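Local coordinates for transcriptional regulator, MerR-family (Cupriavidus metallidurans CH34, PDB 5GPE), which binds lead(II) selectively and, as a metalloregulatory member of the MerR family, probably binds DNA to control transcription, at residues M2-L7 / C13-V18; L61-Q66 / N82-A87; R19-E24 / R53-D58. All blocks are in the same frame, centred on the assembly; numbering follows the deposited sequence.

Contact 1 of 3, residues M2-L7 / C13-V18; sequences MRIGEL and CLVQTV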
loop_
_atom_site.group_PDB
_atom_site.type_symbol
_atom_site.label_atom_id
_atom_site.label_comp_id
_atom_site.label_asym_id
_atom_site.label_seq_id
_atom_site.Cartn_x
_atom_site.Cartn_y
_atom_site.Cartn_z
ATOM N N MET B 2 -5.470 -14.891 -31.885
ATOM C CA MET B 2 -6.514 -14.134 -31.187
ATOM C C MET B 2 -6.247 -12.643 -31.241
ATOM O O MET B 2 -5.101 -12.212 -31.151
ATOM C CB MET B 2 -6.510 -14.476 -29.692
ATOM C CG MET B 2 -6.836 -15.898 -29.325
ATOM S SD MET B 2 -6.611 -16.020 -27.542
ATOM C CE MET B 2 -4.886 -16.509 -27.469
ATOM N N ARG B 3 -7.319 -11.859 -31.300
ATOM C CA ARG B 3 -7.209 -10.427 -31.020
ATOM C C ARG B 3 -7.195 -10.232 -29.510
ATOM O O ARG B 3 -7.558 -11.127 -28.736
ATOM C CB ARG B 3 -8.343 -9.625 -31.647
ATOM C CG ARG B 3 -8.291 -9.555 -33.159
ATOM C CD ARG B 3 -7.160 -8.584 -33.561
ATOM N NE ARG B 3 -7.623 -7.197 -33.634
ATOM C CZ ARG B 3 -6.858 -6.120 -33.821
ATOM N NH1 ARG B 3 -5.548 -6.209 -33.996
ATOM N NH2 ARG B 3 -7.422 -4.926 -33.856
ATOM N N ILE B 4 -6.794 -9.035 -29.105
ATOM C CA ILE B 4 -6.622 -8.703 -27.690
ATOM C C ILE B 4 -7.895 -8.942 -26.853
ATOM O O ILE B 4 -7.808 -9.420 -25.719
ATOM C CB ILE B 4 -6.076 -7.260 -27.513
ATOM C CG1 ILE B 4 -5.623 -7.032 -26.068
ATOM C CG2 ILE B 4 -7.104 -6.199 -27.929
ATOM C CD1 ILE B 4 -4.676 -5.863 -25.910
ATOM N N GLY B 5 -9.062 -8.612 -27.412
ATOM C CA GLY B 5 -10.358 -8.853 -26.752
ATOM C C GLY B 5 -10.584 -10.319 -26.380
ATOM O O GLY B 5 -11.028 -10.634 -25.274
ATOM N N GLU B 6 -10.240 -11.209 -27.297
ATOM C CA GLU B 6 -10.393 -12.643 -27.062
ATOM C C GLU B 6 -9.354 -13.138 -26.056
ATOM O O GLU B 6 -9.659 -13.993 -25.227
ATOM C CB GLU B 6 -10.277 -13.436 -28.367
ATOM C CG GLU B 6 -10.628 -14.911 -28.197
ATOM C CD GLU B 6 -10.412 -15.772 -29.437
ATOM O OE1 GLU B 6 -10.284 -15.225 -30.545
ATOM O OE2 GLU B 6 -10.387 -17.019 -29.306
ATOM N N LEU B 7 -8.131 -12.628 -26.167
ATOM C CA LEU B 7 -7.070 -12.930 -25.204
ATOM C C LEU B 7 -7.502 -12.553 -23.783
ATOM O O LEU B 7 -7.373 -13.351 -22.866
ATOM C CB LEU B 7 -5.775 -12.193 -25.571
ATOM C CG LEU B 7 -4.592 -12.355 -24.610
ATOM C CD1 LEU B 7 -4.117 -13.800 -24.569
ATOM C CD2 LEU B 7 -3.456 -11.437 -25.022
ATOM N N CYS B 13 -9.300 -11.205 -17.832
ATOM C CA CYS B 13 -8.861 -9.861 -17.496
ATOM C C CYS B 13 -9.244 -8.861 -18.581
ATOM O O CYS B 13 -9.561 -9.237 -19.715
ATOM C CB CYS B 13 -7.353 -9.834 -17.232
ATOM S SG CYS B 13 -6.303 -9.904 -18.693
ATOM N N LEU B 14 -9.230 -7.587 -18.212
ATOM C CA LEU B 14 -9.607 -6.518 -19.122
ATOM C C LEU B 14 -8.560 -6.304 -20.202
ATOM O O LEU B 14 -7.365 -6.534 -19.989
ATOM C CB LEU B 14 -9.821 -5.199 -18.365
ATOM C CG LEU B 14 -11.009 -5.120 -17.408
ATOM C CD1 LEU B 14 -10.974 -3.802 -16.665
ATOM C CD2 LEU B 14 -12.339 -5.258 -18.135
ATOM N N VAL B 15 -9.018 -5.838 -21.362
ATOM C CA VAL B 15 -8.129 -5.385 -22.438
ATOM C C VAL B 15 -7.138 -4.339 -21.911
ATOM O O VAL B 15 -5.941 -4.410 -22.187
ATOM C CB VAL B 15 -8.941 -4.819 -23.645
ATOM C CG1 VAL B 15 -8.048 -4.087 -24.653
ATOM C CG2 VAL B 15 -9.700 -5.942 -24.348
ATOM N N GLN B 16 -7.643 -3.361 -21.170
ATOM C CA GLN B 16 -6.770 -2.311 -20.605
ATOM C C GLN B 16 -5.674 -2.882 -19.672
ATOM O O GLN B 16 -4.578 -2.334 -19.589
ATOM C CB GLN B 16 -7.599 -1.241 -19.887
ATOM C CG GLN B 16 -8.341 -1.721 -18.647
ATOM C CD GLN B 16 -9.122 -0.610 -17.977
ATOM O OE1 GLN B 16 -8.708 -0.081 -16.940
ATOM N NE2 GLN B 16 -10.235 -0.228 -18.568
ATOM N N THR B 17 -5.983 -3.982 -18.987
ATOM C CA THR B 17 -5.006 -4.669 -18.153
ATOM C C THR B 17 -3.914 -5.338 -18.998
ATOM O O THR B 17 -2.740 -5.236 -18.678
ATOM C CB THR B 17 -5.670 -5.686 -17.215
ATOM O OG1 THR B 17 -6.637 -5.012 -16.408
ATOM C CG2 THR B 17 -4.643 -6.352 -16.295
ATOM N N VAL B 18 -4.305 -5.996 -20.089
ATOM C CA VAL B 18 -3.343 -6.542 -21.034
ATOM C C VAL B 18 -2.424 -5.431 -21.563
ATOM O O VAL B 18 -1.205 -5.603 -21.617
ATOM C CB VAL B 18 -4.028 -7.252 -22.232
ATOM C CG1 VAL B 18 -2.994 -7.771 -23.219
ATOM C CG2 VAL B 18 -4.892 -8.413 -21.754
#

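Contact 2 of 3, residues L61-Q66 / N82-A87; sequences LDEIRQ and NALVDA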
loop_
_atom_site.group_PDB
_atom_site.type_symbol
_atom_site.label_atom_id
_atom_site.label_comp_id
_atom_site.label_asym_id
_atom_site.label_seq_id
_atom_site.Cartn_x
_atom_site.Cartn_y
_atom_site.Cartn_z
ATOM N N LEU B 61 5.269 -5.534 -9.808
ATOM C CA LEU B 61 5.687 -5.604 -11.217
ATOM C C LEU B 61 7.196 -5.829 -11.394
ATOM O O LEU B 61 7.612 -6.508 -12.321
ATOM C CB LEU B 61 5.274 -4.342 -11.970
ATOM C CG LEU B 61 3.924 -4.333 -12.726
ATOM C CD1 LEU B 61 2.822 -5.142 -12.071
ATOM C CD2 LEU B 61 3.476 -2.895 -12.919
ATOM N N ASP B 62 8.007 -5.262 -10.496
ATOM C CA ASP B 62 9.477 -5.461 -10.520
ATOM C C ASP B 62 9.886 -6.907 -10.215
ATOM O O ASP B 62 10.749 -7.474 -10.889
ATOM C CB ASP B 62 10.177 -4.516 -9.529
ATOM C CG ASP B 62 10.033 -3.055 -9.923
ATOM O OD1 ASP B 62 10.277 -2.732 -11.105
ATOM O OD2 ASP B 62 9.666 -2.236 -9.059
ATOM N N GLU B 63 9.253 -7.506 -9.210
ATOM C CA GLU B 63 9.471 -8.933 -8.899
ATOM C C GLU B 63 9.031 -9.840 -10.043
ATOM O O GLU B 63 9.688 -10.825 -10.366
ATOM C CB GLU B 63 8.734 -9.328 -7.620
ATOM C CG GLU B 63 9.297 -8.700 -6.347
ATOM C CD GLU B 63 8.401 -8.943 -5.141
ATOM O OE1 GLU B 63 7.278 -8.387 -5.088
ATOM O OE2 GLU B 63 8.802 -9.736 -4.253
ATOM N N ILE B 64 7.912 -9.500 -10.659
ATOM C CA ILE B 64 7.365 -10.307 -11.755
ATOM C C ILE B 64 8.273 -10.253 -12.982
ATOM O O ILE B 64 8.464 -11.249 -13.661
ATOM C CB ILE B 64 5.913 -9.894 -12.085
ATOM C CG1 ILE B 64 5.009 -10.284 -10.920
ATOM C CG2 ILE B 64 5.413 -10.565 -13.369
ATOM C CD1 ILE B 64 3.630 -9.650 -10.944
ATOM N N ARG B 65 8.816 -9.076 -13.234
ATOM C CA ARG B 65 9.747 -8.814 -14.307
ATOM C C ARG B 65 10.972 -9.749 -14.082
ATOM O O ARG B 65 11.412 -10.404 -14.957
ATOM C CB ARG B 65 10.140 -7.324 -14.373
ATOM C CG ARG B 65 10.262 -6.760 -15.776
ATOM C CD ARG B 65 10.098 -5.222 -16.006
ATOM N NE ARG B 65 9.721 -4.484 -14.828
ATOM C CZ ARG B 65 8.744 -3.604 -14.737
ATOM N NH1 ARG B 65 8.048 -3.276 -15.766
ATOM N NH2 ARG B 65 8.466 -3.056 -13.599
ATOM N N GLN B 66 11.468 -9.777 -12.867
ATOM C CA GLN B 66 12.603 -10.642 -12.467
ATOM C C GLN B 66 12.287 -12.123 -12.672
ATOM O O GLN B 66 13.076 -12.842 -13.286
ATOM C CB GLN B 66 13.082 -10.417 -10.986
ATOM C CG GLN B 66 13.901 -9.144 -10.859
ATOM C CD GLN B 66 14.510 -8.931 -9.473
ATOM O OE1 GLN B 66 14.366 -9.756 -8.566
ATOM N NE2 GLN B 66 15.235 -7.833 -9.326
ATOM N N ASN B 82 14.300 -18.488 -5.328
ATOM C CA ASN B 82 14.193 -18.773 -3.878
ATOM C C ASN B 82 14.470 -17.519 -3.033
ATOM O O ASN B 82 13.743 -17.231 -2.073
ATOM C CB ASN B 82 15.159 -19.894 -3.433
ATOM C CG ASN B 82 14.805 -21.255 -4.029
ATOM O OD1 ASN B 82 13.636 -21.586 -4.183
ATOM N ND2 ASN B 82 15.819 -22.065 -4.317
ATOM N N ALA B 83 15.529 -16.796 -3.391
ATOM C CA ALA B 83 15.918 -15.558 -2.672
ATOM C C ALA B 83 14.847 -14.462 -2.760
ATOM O O ALA B 83 14.619 -13.722 -1.805
ATOM C CB ALA B 83 17.249 -15.031 -3.203
ATOM N N LEU B 84 14.209 -14.357 -3.915
ATOM C CA LEU B 84 13.124 -13.387 -4.126
ATOM C C LEU B 84 11.917 -13.683 -3.228
ATOM O O LEU B 84 11.388 -12.795 -2.555
ATOM C CB LEU B 84 12.718 -13.386 -5.591
ATOM C CG LEU B 84 11.639 -12.407 -6.049
ATOM C CD1 LEU B 84 11.810 -12.133 -7.535
ATOM C CD2 LEU B 84 10.227 -12.929 -5.776
ATOM N N VAL B 85 11.515 -14.952 -3.180
ATOM C CA VAL B 85 10.425 -15.361 -2.306
ATOM C C VAL B 85 10.803 -15.216 -0.820
ATOM O O VAL B 85 9.981 -14.781 -0.014
ATOM C CB VAL B 85 9.954 -16.795 -2.613
ATOM C CG1 VAL B 85 8.906 -17.260 -1.610
ATOM C CG2 VAL B 85 9.395 -16.851 -4.023
ATOM N N ASP B 86 12.021 -15.607 -0.453
ATOM C CA ASP B 86 12.491 -15.435 0.935
ATOM C C ASP B 86 12.471 -13.969 1.371
ATOM O O ASP B 86 12.068 -13.665 2.500
ATOM C CB ASP B 86 13.904 -15.994 1.118
ATOM C CG ASP B 86 13.946 -17.510 1.109
ATOM O OD1 ASP B 86 12.916 -18.153 1.414
ATOM O OD2 ASP B 86 15.026 -18.071 0.831
ATOM N N ALA B 87 12.912 -13.075 0.487
ATOM C CA ALA B 87 12.921 -11.619 0.798
ATOM C C ALA B 87 11.490 -11.077 0.939
ATOM O O ALA B 87 11.222 -10.246 1.805
ATOM C CB ALA B 87 13.687 -10.832 -0.244
HETATM O O HOH W 1 11.231 -10.194 -3.332
#

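Contact 3 of 3, residues R19-E24 / R53-D58; sequences RFYESE and RCRAKD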
loop_
_atom_site.group_PDB
_atom_site.type_symbol
_atom_site.label_atom_id
_atom_site.label_comp_id
_atom_site.label_asym_id
_atom_site.label_seq_id
_atom_site.Cartn_x
_atom_site.Cartn_y
_atom_site.Cartn_z
ATOM N N ARG B 19 -3.012 -4.304 -21.975
ATOM C CA ARG B 19 -2.229 -3.173 -22.502
ATOM C C ARG B 19 -1.307 -2.559 -21.451
ATOM O O ARG B 19 -0.211 -2.109 -21.764
ATOM C CB ARG B 19 -3.145 -2.084 -23.080
ATOM C CG ARG B 19 -3.845 -2.504 -24.349
ATOM C CD ARG B 19 -4.158 -1.344 -25.268
ATOM N NE ARG B 19 -4.716 -1.873 -26.509
ATOM C CZ ARG B 19 -5.976 -1.799 -26.921
ATOM N NH1 ARG B 19 -6.911 -1.170 -26.215
ATOM N NH2 ARG B 19 -6.288 -2.376 -28.085
ATOM N N PHE B 20 -1.754 -2.541 -20.207
ATOM C CA PHE B 20 -0.888 -2.105 -19.086
ATOM C C PHE B 20 0.363 -3.000 -18.968
ATOM O O PHE B 20 1.487 -2.510 -18.895
ATOM C CB PHE B 20 -1.683 -2.112 -17.781
ATOM C CG PHE B 20 -0.868 -1.808 -16.564
ATOM C CD1 PHE B 20 -0.164 -0.615 -16.463
ATOM C CD2 PHE B 20 -0.841 -2.693 -15.497
ATOM C CE1 PHE B 20 0.582 -0.325 -15.325
ATOM C CE2 PHE B 20 -0.107 -2.413 -14.360
ATOM C CZ PHE B 20 0.607 -1.224 -14.275
ATOM N N TYR B 21 0.147 -4.317 -18.977
ATOM C CA TYR B 21 1.252 -5.279 -18.929
ATOM C C TYR B 21 2.186 -5.160 -20.135
ATOM O O TYR B 21 3.400 -5.274 -19.986
ATOM C CB TYR B 21 0.723 -6.706 -18.818
ATOM C CG TYR B 21 -0.033 -7.011 -17.551
ATOM C CD1 TYR B 21 0.177 -6.288 -16.371
ATOM C CD2 TYR B 21 -0.973 -8.024 -17.523
ATOM C CE1 TYR B 21 -0.529 -6.579 -15.220
ATOM C CE2 TYR B 21 -1.676 -8.328 -16.364
ATOM C CZ TYR B 21 -1.454 -7.591 -15.222
ATOM O OH TYR B 21 -2.127 -7.875 -14.063
ATOM N N GLU B 22 1.630 -4.888 -21.310
ATOM C CA GLU B 22 2.440 -4.590 -22.500
ATOM C C GLU B 22 3.311 -3.359 -22.313
ATOM O O GLU B 22 4.510 -3.397 -22.585
ATOM C CB GLU B 22 1.562 -4.372 -23.732
ATOM C CG GLU B 22 0.961 -5.650 -24.269
ATOM C CD GLU B 22 0.215 -5.459 -25.579
ATOM O OE1 GLU B 22 -0.540 -4.465 -25.706
ATOM O OE2 GLU B 22 0.366 -6.327 -26.461
ATOM N N SER B 23 2.704 -2.267 -21.856
ATOM C CA SER B 23 3.449 -1.015 -21.616
ATOM C C SER B 23 4.561 -1.189 -20.568
ATOM O O SER B 23 5.569 -0.500 -20.625
ATOM C CB SER B 23 2.509 0.126 -21.210
ATOM O OG SER B 23 1.957 -0.114 -19.926
ATOM N N GLU B 24 4.371 -2.130 -19.639
ATOM C CA GLU B 24 5.371 -2.448 -18.604
ATOM C C GLU B 24 6.403 -3.530 -18.998
ATOM O O GLU B 24 7.237 -3.908 -18.183
ATOM C CB GLU B 24 4.661 -2.846 -17.303
ATOM C CG GLU B 24 3.987 -1.682 -16.617
ATOM C CD GLU B 24 4.981 -0.644 -16.123
ATOM O OE1 GLU B 24 5.967 -0.924 -15.370
ATOM O OE2 GLU B 24 4.771 0.483 -16.552
ATOM N N ARG B 53 -1.169 -15.151 -11.319
ATOM C CA ARG B 53 -0.830 -15.936 -10.114
ATOM C C ARG B 53 0.210 -15.221 -9.242
ATOM O O ARG B 53 0.127 -15.260 -8.012
ATOM C CB ARG B 53 -0.358 -17.336 -10.476
ATOM C CG ARG B 53 -1.446 -18.197 -11.125
ATOM C CD ARG B 53 -0.896 -19.531 -11.584
ATOM N NE ARG B 53 -1.833 -20.188 -12.493
ATOM C CZ ARG B 53 -1.630 -20.447 -13.787
ATOM N NH1 ARG B 53 -0.491 -20.135 -14.408
ATOM N NH2 ARG B 53 -2.599 -21.039 -14.474
ATOM N N CYS B 54 1.182 -14.574 -9.886
ATOM C CA CYS B 54 2.179 -13.793 -9.168
ATOM C C CYS B 54 1.552 -12.624 -8.418
ATOM O O CYS B 54 1.886 -12.373 -7.250
ATOM C CB CYS B 54 3.243 -13.260 -10.112
ATOM S SG CYS B 54 4.342 -14.505 -10.789
ATOM N N ARG B 55 0.659 -11.896 -9.079
ATOM C CA ARG B 55 0.045 -10.722 -8.455
ATOM C C ARG B 55 -0.849 -11.108 -7.295
ATOM O O ARG B 55 -0.901 -10.400 -6.310
ATOM C CB ARG B 55 -0.718 -9.888 -9.469
ATOM C CG ARG B 55 0.207 -9.292 -10.514
ATOM C CD ARG B 55 -0.487 -8.210 -11.299
ATOM N NE ARG B 55 -0.476 -6.937 -10.582
ATOM C CZ ARG B 55 -1.182 -5.870 -10.943
ATOM N NH1 ARG B 55 -1.992 -5.917 -12.001
ATOM N NH2 ARG B 55 -1.087 -4.748 -10.234
ATOM N N ALA B 56 -1.494 -12.263 -7.399
ATOM C CA ALA B 56 -2.285 -12.819 -6.295
ATOM C C ALA B 56 -1.449 -13.266 -5.092
ATOM O O ALA B 56 -1.980 -13.435 -4.014
ATOM C CB ALA B 56 -3.124 -13.984 -6.781
ATOM N N LYS B 57 -0.149 -13.479 -5.296
ATOM C CA LYS B 57 0.804 -13.715 -4.193
ATOM C C LYS B 57 1.571 -12.440 -3.789
ATOM O O LYS B 57 2.672 -12.521 -3.265
ATOM C CB LYS B 57 1.749 -14.870 -4.545
ATOM C CG LYS B 57 0.999 -16.203 -4.609
ATOM C CD LYS B 57 1.828 -17.313 -5.195
ATOM C CE LYS B 57 0.971 -18.509 -5.612
ATOM N NZ LYS B 57 0.258 -19.140 -4.461
ATOM N N ASP B 58 0.969 -11.278 -4.046
ATOM C CA ASP B 58 1.452 -9.970 -3.574
ATOM C C ASP B 58 2.708 -9.483 -4.307
ATOM O O ASP B 58 3.385 -8.564 -3.851
ATOM C CB ASP B 58 1.706 -10.022 -2.057
ATOM C CG ASP B 58 1.870 -8.649 -1.423
ATOM O OD1 ASP B 58 0.991 -7.797 -1.641
ATOM O OD2 ASP B 58 2.876 -8.436 -0.684
#

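Contact 1 of 3, residues M2-L7 / C13-V18
The helix-turn-helix at the N terminus brings Ile-4, Gly-5 and Leu-7 of helix 4-11 against Val-15 and Val-18 of helix 15-23. The contact is purely apolar, and no hydrogen bond crosses between the two segments. Ile-4 is the centre of it. Its CG1 lies anti to the backbone N (chi1 -168°), and the extended branch carries the terminal methyl to the second helix. There Ile-4 CD1 meets Val-18 CG1 at 3.7 Å. The two side chains run past each other in opposite directions, so Val-18 CG1 also lies 3.9 Å from Ile-4 CG1. Val-15 comes in at about a right angle to Ile-4. Val-15 CG1 is 4.0 Å from Ile-4 CG2 and equally near Ile-4 CD1. The other Val-15 branch, CG2, turns to the backbone and rests 3.8 Å from Gly-5 CA. This is also where the helices come closest, with Gly-5 CA and Val-15 CA 6.0 Å apart. Leu-7, one turn after Ile-4, adds a looser touch of its CD2 on Val-18 CG1 at 4.1 Å. Val-15 and Val-18, one turn apart, thus both pack on the side chain of Ile-4. Arg-3 and Leu-14 hold the N-cap positions of the two helices, so the contact joins their first turns. Towards the interior, Leu-7 and Val-18 both reach Leu-48 of helix 42-56, and Ile-4 and Leu-7 touch Tyr-40. The small apolar seam is therefore continuous with the domain core on one side. Two short helices joined by a tight turn are characteristic of the helix-turn-helix that opens the MerR-type DNA-binding domain. In this family its second helix is the recognition helix.

Contact 2 of 3, residues L61-Q66 / N82-A87
Glu-63 and Gln-66 of helix 61-71 receive one side chain from the 82-87 segment, that of Leu-84. At the start of that segment, Asn-82 faces the dimer partner. Its ND2 bonds to the backbone O of Asp-114 of the second subunit. Leu-84 points towards helix 61-71. Its CG is anti to the backbone N (chi1 -178°), which extends the side chain across to Glu-63 and Gln-66, one turn apart. The CD1 methyl settles between them. Leu-84 CD1 is 3.6 Å from Gln-66 OE1. The backbone O of Glu-63 is 3.8 Å from Leu-84 CD1. On the other branch, Leu-84 CD2 lies 3.8 Å from Glu-63 OE2. Three of the closest atoms across the contact are thus oxygens. These are van der Waals contacts, and no direct hydrogen bond crosses between the segments. The backbone of Leu-84 takes part through a water. This water donates to Leu-84 O at 2.7 Å and to Glu-63 OE2 at 2.6 Å, so it bridges the two helices beside the leucine. The same OE2 is hydrogen-bonded to His-88 ND1, just beyond the segment, and Glu-63 OE1 is bonded to the backbone N of Thr-60. Both carboxylate oxygens are therefore engaged, which should fix the rotation of the group. In the MerR family the long helix that follows the DNA-binding domain forms an antiparallel coiled coil with its dimer mate, and here that is helix 79-111. Leu-84 lies near the N-terminal end of this helix, and its side chain is about 9 Å from a bound lead(II) ion. Val-85 turns away from helix 61-71 and packs on Leu-106 of the second subunit. Asp-86 OD1 forms a salt bridge with Arg-110 NE of that subunit.

Contact 3 of 3, residues R19-E24 / R53-D58
Within the MerR-type DNA-binding domain, helix 15-23 of the helix-turn-helix is tied to the end of helix 42-56 by Tyr-21 and Arg-55. The backbones stand well apart, with Tyr-21 CA and Arg-55 CA 11.9 Å from each other. Long side chains bridge the gap. Arg-55 NH1 donates to Tyr-21 OH at 2.8 Å with an N-H...O angle of 158°. The hydroxyl lies near the guanidinium plane, and NH1 sits at the edge of the phenol ring, near its plane. The two planes are 80° apart, so the groups meet edge to edge without stacking. Arg-55 CD lies 3.2 Å from Tyr-21 OH. The bend at chi3 (82°) beyond it turns the guanidinium so that NH1 meets the same oxygen. Tyr-21 itself is buried, and its ring also touches Leu-48 and Ile-51 of helix 42-56. Just after Arg-55, a Schellman motif with Asp-58 as its C-prime residue ends that helix. Because the phenol oxygen accepts this bond, its own proton remains available to another acceptor, and the positive guanidinium would probably make the hydroxyl a somewhat stronger donor.

How the contacts relate
From the N terminus, contact 1 comes first and closes the short turn between helices 4-11 and 15-23. Helix 15-23 then runs straight into contact 3, which closes the longer loop back from helix 42-56. Ile-4 CD1 on Arg-19 CG joins the two. Contact 2 opens next, after the turn that leads into helix 61-71, and closes on helix 79-111. The three are in series along the chain, and none nests in or crosses another. Contacts 2 and 3 touch through the Arg-65 to Glu-24 salt bridge and through Ile-64 on Cys-54 and Arg-55. A continuous path thus leads from the helix-turn-helix to the dimer helix.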